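Local coordinates for protein oligoribonuclease (Colwellia psychrerythraea, PDB 6A4D) that probably hydrolyses short RNA oligonucleotides as an exonuclease of the RNase H-like clan, and here binds a nitrophenyl ester of thymidine monophosphate, at residues C65-H68 with H69-G73; G73-Q76 with R77-S81; A160-A163 with L164-I167. The protein carries 1 engineered substitution. All coordinates share one frame; numbering follows the deposited sequence.

Contact 1. Residues C65-H68 with H69-G73; sequences CIEH and HGKSG. With 9RC (5'-O-[(S)-hydroxy(4-nitrophenoxy)phosphoryl]thymidine), chain D.
Cys65 and His69, one helical turn apart, both reach the same bound nucleotide, 5'-O-[(S)-hydroxy(4-nitrophenoxy)phosphoryl]thymidine. Cys65 SG comes within 3.4 Å of the base carbonyl oxygen OAJ, while His69 NE2 gives a weak hydrogen bond of 3.2 Å to the sugar hydroxyl OAK, which lies at the ring edge and in its plane. The two side chains also touch each other: Cys65 CB sits 3.8 Å from His69 ND1, and SG approaches the ring obliquely. His69 CG stands anti to its carbonyl carbon (chi1 -61°), which sends the imidazole toward the ligand. These residues make up most of helix 63-72, which lines a nucleotide pocket where Glu17, Met18, Asn62 and Lys157 also hydrogen-bond the ligand. On the outer side Glu67 and Lys71 run side by side, yet their charged ends stay apart, Glu67 OE2 being 4.7 Å from Lys71 NZ; the carboxylate meets the lysine methylenes instead. Glu67 OE1 also hangs 3.3 Å above the centre of the His68 ring, whose ND1 is bonded to the Trp64 carbonyl. Gly73, with positive phi, ends the helix in a Schellman motif, its N bonded to Gly70 O at 2.9 Å.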
loop_
_atom_site.group_PDB
_atom_site.type_symbol
_atom_site.label_atom_id
_atom_site.label_comp_id
_atom_site.label_asym_id
_atom_site.label_seq_id
_atom_site.Cartn_x
_atom_site.Cartn_y
_atom_site.Cartn_z
ATOM N N CYS A 65 -10.550 9.695 -17.715
ATOM C CA CYS A 65 -9.222 9.953 -18.212
ATOM C C CYS A 65 -9.198 10.873 -19.414
ATOM O O CYS A 65 -8.357 11.773 -19.467
ATOM C CB CYS A 65 -8.439 8.661 -18.479
ATOM S SG CYS A 65 -7.999 7.701 -17.008
ATOM N N ILE A 66 -10.080 10.674 -20.402
ATOM C CA ILE A 66 -10.040 11.596 -21.578
ATOM C C ILE A 66 -10.417 12.982 -21.063
ATOM O O ILE A 66 -9.804 13.963 -21.457
ATOM C CB ILE A 66 -10.911 11.187 -22.807
ATOM C CG1 ILE A 66 -12.394 11.089 -22.449
ATOM C CG2 ILE A 66 -10.432 9.872 -23.427
ATOM C CD1 ILE A 66 -13.267 10.671 -23.607
ATOM N N GLU A 67 -11.366 13.019 -20.121
ATOM C CA GLU A 67 -11.753 14.268 -19.465
ATOM C C GLU A 67 -10.517 14.908 -18.793
ATOM O O GLU A 67 -9.962 15.843 -19.382
ATOM C CB GLU A 67 -12.948 14.058 -18.513
ATOM C CG GLU A 67 -13.940 15.220 -18.429
ATOM C CD GLU A 67 -13.487 16.372 -17.544
ATOM O OE1 GLU A 67 -12.670 16.150 -16.625
ATOM O OE2 GLU A 67 -13.959 17.512 -17.759
ATOM N N HIS A 68 -10.025 14.368 -17.663
ATOM C CA HIS A 68 -8.934 15.031 -16.892
ATOM C C HIS A 68 -7.563 15.110 -17.560
ATOM O O HIS A 68 -6.873 16.127 -17.426
ATOM C CB HIS A 68 -8.809 14.440 -15.501
ATOM C CG HIS A 68 -10.054 14.615 -14.692
ATOM N ND1 HIS A 68 -11.085 13.697 -14.707
ATOM C CD2 HIS A 68 -10.468 15.635 -13.902
ATOM C CE1 HIS A 68 -12.061 14.127 -13.926
ATOM N NE2 HIS A 68 -11.711 15.300 -13.424
ATOM N N HIS A 69 -7.154 14.073 -18.293
ATOM C CA HIS A 69 -5.865 14.157 -18.998
ATOM C C HIS A 69 -5.969 14.968 -20.236
ATOM O O HIS A 69 -4.976 15.620 -20.627
ATOM C CB HIS A 69 -5.302 12.784 -19.324
ATOM C CG HIS A 69 -5.035 11.973 -18.102
ATOM N ND1 HIS A 69 -5.155 10.601 -18.068
ATOM C CD2 HIS A 69 -4.705 12.358 -16.850
ATOM C CE1 HIS A 69 -4.893 10.179 -16.843
ATOM N NE2 HIS A 69 -4.616 11.225 -16.087
ATOM N N GLY A 70 -7.154 14.918 -20.870
ATOM C CA GLY A 70 -7.509 15.906 -21.895
ATOM C C GLY A 70 -7.381 17.279 -21.259
ATOM O O GLY A 70 -6.501 18.050 -21.630
ATOM N N LYS A 71 -8.213 17.527 -20.243
ATOM C CA LYS A 71 -8.193 18.773 -19.460
ATOM C C LYS A 71 -6.768 19.300 -19.287
ATOM O O LYS A 71 -6.496 20.420 -19.678
ATOM C CB LYS A 71 -8.872 18.595 -18.091
ATOM C CG LYS A 71 -10.162 19.370 -17.882
ATOM C CD LYS A 71 -10.720 19.080 -16.481
ATOM C CE LYS A 71 -12.013 19.842 -16.172
ATOM N NZ LYS A 71 -11.793 21.295 -15.877
ATOM N N SER A 72 -5.845 18.470 -18.787
ATOM C CA SER A 72 -4.497 18.953 -18.412
ATOM C C SER A 72 -3.438 19.004 -19.515
ATOM O O SER A 72 -2.319 19.489 -19.276
ATOM C CB SER A 72 -3.950 18.153 -17.223
ATOM O OG SER A 72 -3.110 17.093 -17.649
ATOM N N GLY A 73 -3.756 18.500 -20.704
ATOM C CA GLY A 73 -2.776 18.415 -21.800
ATOM C C GLY A 73 -1.650 17.421 -21.520
ATOM O O GLY A 73 -0.518 17.584 -22.021
HETATM O OAJ 9RC D . -9.235 6.470 -14.065
HETATM C CAE 9RC D . -9.267 7.112 -13.016
HETATM N NAI 9RC D . -10.499 7.593 -12.558
HETATM C CAL 9RC D . -10.595 8.320 -11.387
HETATM O OAS 9RC D . -11.694 8.746 -11.052
HETATM C CAT 9RC D . -9.461 8.574 -10.631
HETATM C CAU 9RC D . -9.553 9.317 -9.440
HETATM C CAF 9RC D . -8.255 8.070 -11.090
HETATM N NAB 9RC D . -8.153 7.330 -12.291
HETATM C CAA 9RC D . -6.835 6.786 -12.787
HETATM O OAC 9RC D . -5.877 6.784 -11.723
HETATM C CAD 9RC D . -6.218 7.630 -13.881
HETATM C CAH 9RC D . -5.266 8.498 -13.114
HETATM O OAK 9RC D . -4.156 8.919 -13.883
HETATM C CAG 9RC D . -4.750 7.571 -12.102
HETATM C CAR 9RC D . -4.101 8.364 -10.909
HETATM O OAQ 9RC D . -5.048 9.167 -10.123
HETATM P PAP 9RC D . -4.809 10.788 -9.836
HETATM O OAO 9RC D . -3.631 11.039 -8.945
HETATM O OAN 9RC D . -4.607 11.366 -11.309
HETATM O OAM 9RC D . -6.155 11.516 -9.349
HETATM C CAV 9RC D . -6.487 11.978 -8.105
HETATM C CAW 9RC D . -7.863 12.075 -7.877
HETATM C CAY 9RC D . -8.349 12.541 -6.664
HETATM C CBA 9RC D . -7.448 12.908 -5.660
HETATM N NBB 9RC D . -7.953 13.355 -4.512
HETATM O OBD 9RC D . -8.042 12.438 -3.344
HETATM O OBC 9RC D . -8.470 14.766 -4.488
HETATM C CAZ 9RC D . -6.057 12.825 -5.871
HETATM C CAX 9RC D . -5.571 12.362 -7.096
#

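Contact 2. Residues G73-Q76 with R77-S81; sequences GLTQ and RCRDS
Leu74 lays its CD1 methyl against two side chains of the next turn, Cys78 SG at 3.8 Å and the guanidinium of Arg77, which it meets obliquely. All three belong to the short helix 74-80, with Gly73 at its N-cap position, the same residue that ends the preceding helix. The buried flank of this helix rests on the sheet of the exonuclease fold: Cys78 touches Leu29 and Ala50, and Arg77 touches Ile48 and Ala50 of strand 42-50 and forms a salt bridge with Glu30. The bend at chi3 of Arg77 (68°) brings NH1 to 3.7 Å from Leu74 CD1, while Arg77 CB, CG and CD pass close to Gly73 O.

A different group of side chains covers the outer flank. Thr75 and Arg79 point the same way, and Thr75 CG2 touches the guanidinium at Arg79 NH2, 3.7 Å away. That group is claimed by Asp55 and Asp59 through salt bridges, which tie the helix to 55-59 and probably fix the rotation of the guanidinium. Gln76 and Arg79 cross at about a right angle and are joined by a water that donates to Gln76 OE1 at 2.7 Å and accepts from Arg79 NE at 3.3 Å, lying in the guanidinium plane. Along the backbone, Asp80 N bonds Gln76 O at 2.9 Å. The other end of the Gln76 amide faces the Asp80 side chain, with the amide and carboxylate planes 68° apart and Gln76 NE2 lying 2.6 Å from Asp80 OD1.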
loop_
_atom_site.group_PDB
_atom_site.type_symbol
_atom_site.label_atom_id
_atom_site.label_comp_id
_atom_site.label_asym_id
_atom_site.label_seq_id
_atom_site.Cartn_x
_atom_site.Cartn_y
_atom_site.Cartn_z
ATOM N N GLY A 73 -3.756 18.500 -20.704
ATOM C CA GLY A 73 -2.776 18.415 -21.800
ATOM C C GLY A 73 -1.650 17.421 -21.520
ATOM O O GLY A 73 -0.518 17.584 -22.021
ATOM N N LEU A 74 -1.955 16.412 -20.698
ATOM C CA LEU A 74 -1.081 15.238 -20.548
ATOM C C LEU A 74 -1.239 14.440 -21.831
ATOM O O LEU A 74 -0.242 14.148 -22.501
ATOM C CB LEU A 74 -1.463 14.377 -19.337
ATOM C CG LEU A 74 -0.760 13.025 -19.119
ATOM C CD1 LEU A 74 0.755 13.157 -19.118
ATOM C CD2 LEU A 74 -1.213 12.409 -17.801
ATOM N N THR A 75 -2.501 14.153 -22.172
ATOM C CA THR A 75 -2.860 13.558 -23.449
ATOM C C THR A 75 -2.074 14.110 -24.617
ATOM O O THR A 75 -1.607 13.336 -25.464
ATOM C CB THR A 75 -4.331 13.721 -23.778
ATOM O OG1 THR A 75 -5.109 13.216 -22.699
ATOM C CG2 THR A 75 -4.677 12.924 -25.044
ATOM N N GLN A 76 -1.898 15.426 -24.640
ATOM C CA GLN A 76 -1.185 16.069 -25.726
ATOM C C GLN A 76 0.302 15.798 -25.618
ATOM O O GLN A 76 0.946 15.450 -26.628
ATOM C CB GLN A 76 -1.462 17.590 -25.764
ATOM C CG GLN A 76 -0.645 18.399 -26.790
ATOM C CD GLN A 76 -0.676 17.836 -28.224
ATOM O OE1 GLN A 76 -1.644 17.207 -28.661
ATOM N NE2 GLN A 76 0.399 18.077 -28.958
ATOM N N ARG A 77 0.854 15.977 -24.409
ATOM C CA ARG A 77 2.271 15.637 -24.185
ATOM C C ARG A 77 2.600 14.174 -24.517
ATOM O O ARG A 77 3.713 13.880 -24.897
ATOM C CB ARG A 77 2.713 15.965 -22.762
ATOM C CG ARG A 77 3.046 17.431 -22.574
ATOM C CD ARG A 77 2.826 17.802 -21.112
ATOM N NE ARG A 77 3.834 17.095 -20.356
ATOM C CZ ARG A 77 3.669 16.442 -19.212
ATOM N NH1 ARG A 77 2.489 16.410 -18.608
ATOM N NH2 ARG A 77 4.724 15.811 -18.670
ATOM N N CYS A 78 1.625 13.287 -24.369
ATOM C CA CYS A 78 1.803 11.880 -24.654
ATOM C C CYS A 78 1.869 11.657 -26.194
ATOM O O CYS A 78 2.770 10.947 -26.676
ATOM C CB CYS A 78 0.744 11.015 -23.921
ATOM S SG CYS A 78 1.033 10.830 -22.107
ATOM N N ARG A 79 0.960 12.292 -26.946
ATOM C CA ARG A 79 1.046 12.378 -28.437
ATOM C C ARG A 79 2.360 12.978 -28.963
ATOM O O ARG A 79 2.892 12.496 -29.954
ATOM C CB ARG A 79 -0.116 13.194 -29.004
ATOM C CG ARG A 79 -1.495 12.557 -28.867
ATOM C CD ARG A 79 -2.542 13.414 -29.596
ATOM N NE ARG A 79 -3.876 13.317 -28.986
ATOM C CZ ARG A 79 -4.699 12.257 -29.074
ATOM N NH1 ARG A 79 -4.360 11.155 -29.755
ATOM N NH2 ARG A 79 -5.878 12.274 -28.446
ATOM N N ASP A 80 2.878 14.016 -28.310
ATOM C CA ASP A 80 4.179 14.620 -28.698
ATOM C C ASP A 80 5.366 13.729 -28.368
ATOM O O ASP A 80 6.412 13.804 -29.023
ATOM C CB ASP A 80 4.438 15.968 -27.983
ATOM C CG ASP A 80 3.345 17.017 -28.233
ATOM O OD1 ASP A 80 2.748 17.045 -29.339
ATOM O OD2 ASP A 80 3.096 17.820 -27.295
ATOM N N SER A 81 5.231 12.925 -27.312
ATOM C CA SER A 81 6.349 12.121 -26.840
ATOM C C SER A 81 6.752 10.999 -27.814
ATOM O O SER A 81 5.883 10.311 -28.382
ATOM C CB SER A 81 6.037 11.481 -25.491
ATOM O OG SER A 81 7.238 10.974 -24.917
HETATM O O HOH W 1 -3.891 16.274 -27.562
#

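Contact 3. Residues A160-A163 with L164-I167; sequences AHLA and LDAI. Engineered in segment 164-167: Ala166 (natural residue Asp).
The first turn of the long C-terminal helix 163-180, with the loop that leads into it, forms this contact; the helix packs on the central mixed sheet of the RNase H-like exonuclease fold. Leu162 stands at the N-cap position, and its side chain runs alongside that of Asp165, both pointing the same way. Leu162 CG is anti to its carbonyl carbon (chi1 -49°), an orientation that carries both methyls to one carboxylate oxygen: Leu162 CD1 lies 3.1 Å and CD2 3.3 Å from Asp165 OD2. Apolar carbon thus meets an acidic oxygen with no hydrogen bond between the two side chains. Because Asp165 lies in the first turn, its negative charge would probably interact favourably with the amino end of the helix dipole. An asparagine in its place would probably lose that electrostatic contribution, as its neutral amide carries no full negative charge to set against the helix end.

The sheet-facing side of the turn is built from small and branched apolar groups. Ala163 touches Glu30 and Ala32 of strand 28-36 and Asp15 of strand 11-18, Leu164 reaches Ile34, Gln45 and Ile48, and Ile167 rests on Trp13, Asp15 and Ala32, so the helix start is seated across three neighbouring strands. At Ala166, an engineered replacement of the natural aspartate, CB lies 3.5 Å from Ala163 O and also touches Asp15. Two backbone bonds begin the helix. Ala166 N bonds Leu162 O at 3.2 Å. Ile167 N bonds Ala163 O, also at 3.2 Å, and Ile167 CG1 lies against that same Ala163 oxygen, O, at 3.4 Å.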
loop_
_atom_site.group_PDB
_atom_site.type_symbol
_atom_site.label_atom_id
_atom_site.label_comp_id
_atom_site.label_asym_id
_atom_site.label_seq_id
_atom_site.Cartn_x
_atom_site.Cartn_y
_atom_site.Cartn_z
ATOM N N ALA A 160 -4.572 19.000 -9.745
ATOM C CA ALA A 160 -3.673 17.950 -10.266
ATOM C C ALA A 160 -2.670 18.549 -11.277
ATOM O O ALA A 160 -1.611 19.035 -10.872
ATOM C CB ALA A 160 -4.455 16.764 -10.851
ATOM N N HIS A 161 -3.022 18.564 -12.564
ATOM C CA HIS A 161 -2.107 18.955 -13.662
ATOM C C HIS A 161 -0.789 18.170 -13.640
ATOM O O HIS A 161 -0.682 17.119 -14.251
ATOM C CB HIS A 161 -1.880 20.498 -13.721
ATOM C CG HIS A 161 -1.131 20.970 -14.948
ATOM N ND1 HIS A 161 -1.477 20.583 -16.228
ATOM C CD2 HIS A 161 -0.085 21.820 -15.092
ATOM C CE1 HIS A 161 -0.661 21.152 -17.098
ATOM N NE2 HIS A 161 0.191 21.908 -16.433
ATOM N N LEU A 162 0.179 18.650 -12.878
ATOM C CA LEU A 162 1.520 18.117 -12.933
ATOM C C LEU A 162 1.545 16.886 -12.040
ATOM O O LEU A 162 0.869 16.854 -11.003
ATOM C CB LEU A 162 2.543 19.166 -12.466
ATOM C CG LEU A 162 2.452 20.584 -13.077
ATOM C CD1 LEU A 162 1.527 21.519 -12.286
ATOM C CD2 LEU A 162 3.852 21.184 -13.249
ATOM N N ALA A 163 2.268 15.856 -12.475
ATOM C CA ALA A 163 2.629 14.760 -11.588
ATOM C C ALA A 163 3.591 15.294 -10.523
ATOM O O ALA A 163 3.482 14.865 -9.373
ATOM C CB ALA A 163 3.229 13.578 -12.334
ATOM N N LEU A 164 4.485 16.238 -10.878
ATOM C CA LEU A 164 5.412 16.814 -9.894
ATOM C C LEU A 164 4.694 17.522 -8.765
ATOM O O LEU A 164 5.166 17.493 -7.620
ATOM C CB LEU A 164 6.398 17.815 -10.486
ATOM C CG LEU A 164 7.809 17.393 -10.906
ATOM C CD1 LEU A 164 8.625 18.643 -11.212
ATOM C CD2 LEU A 164 8.586 16.578 -9.898
ATOM N N ASP A 165 3.584 18.171 -9.094
ATOM C CA ASP A 165 2.841 18.946 -8.118
ATOM C C ASP A 165 1.919 18.063 -7.307
ATOM O O ASP A 165 1.603 18.410 -6.203
ATOM C CB ASP A 165 2.055 20.098 -8.773
ATOM C CG ASP A 165 2.899 21.351 -8.935
ATOM O OD1 ASP A 165 2.931 22.194 -8.013
ATOM O OD2 ASP A 165 3.553 21.491 -9.977
ATOM N N ALA A 166 1.447 16.951 -7.857
ATOM C CA ALA A 166 0.806 15.971 -7.019
ATOM C C ALA A 166 1.788 15.475 -5.901
ATOM O O ALA A 166 1.394 15.395 -4.755
ATOM C CB ALA A 166 0.278 14.834 -7.856
ATOM N N ILE A 167 3.054 15.199 -6.246
ATOM C CA ILE A 167 4.066 14.708 -5.319
ATOM C C ILE A 167 4.373 15.746 -4.257
ATOM O O ILE A 167 4.496 15.390 -3.092
ATOM C CB ILE A 167 5.423 14.381 -5.998
ATOM C CG1 ILE A 167 5.291 13.234 -7.000
ATOM C CG2 ILE A 167 6.484 13.995 -4.961
ATOM C CD1 ILE A 167 6.490 13.076 -7.925
#

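Overall arrangement
Contacts 1 and 2 follow directly along the chain, on helices 63-72 and 74-80, and share Gly73, where one helix ends and the next begins. Their centres lie about 10 Å apart, and His69 O probably accepts hydrogen bonds from Leu74 N and Thr75 OG1 across the junction. Contact 3 comes much later, at the start of helix 163-180, its centre about 13 Å from that of contact 1 and 15 Å from that of contact 2. It meets contact 1 where His161 packs against Ser72. Contacts 2 and 3 both lean on strands 28-36 and 42-50 of the sheet. Contact 1 supplies pocket residues directly; the other two lie on helices that pack against the sheet, beside the nucleotide-binding region.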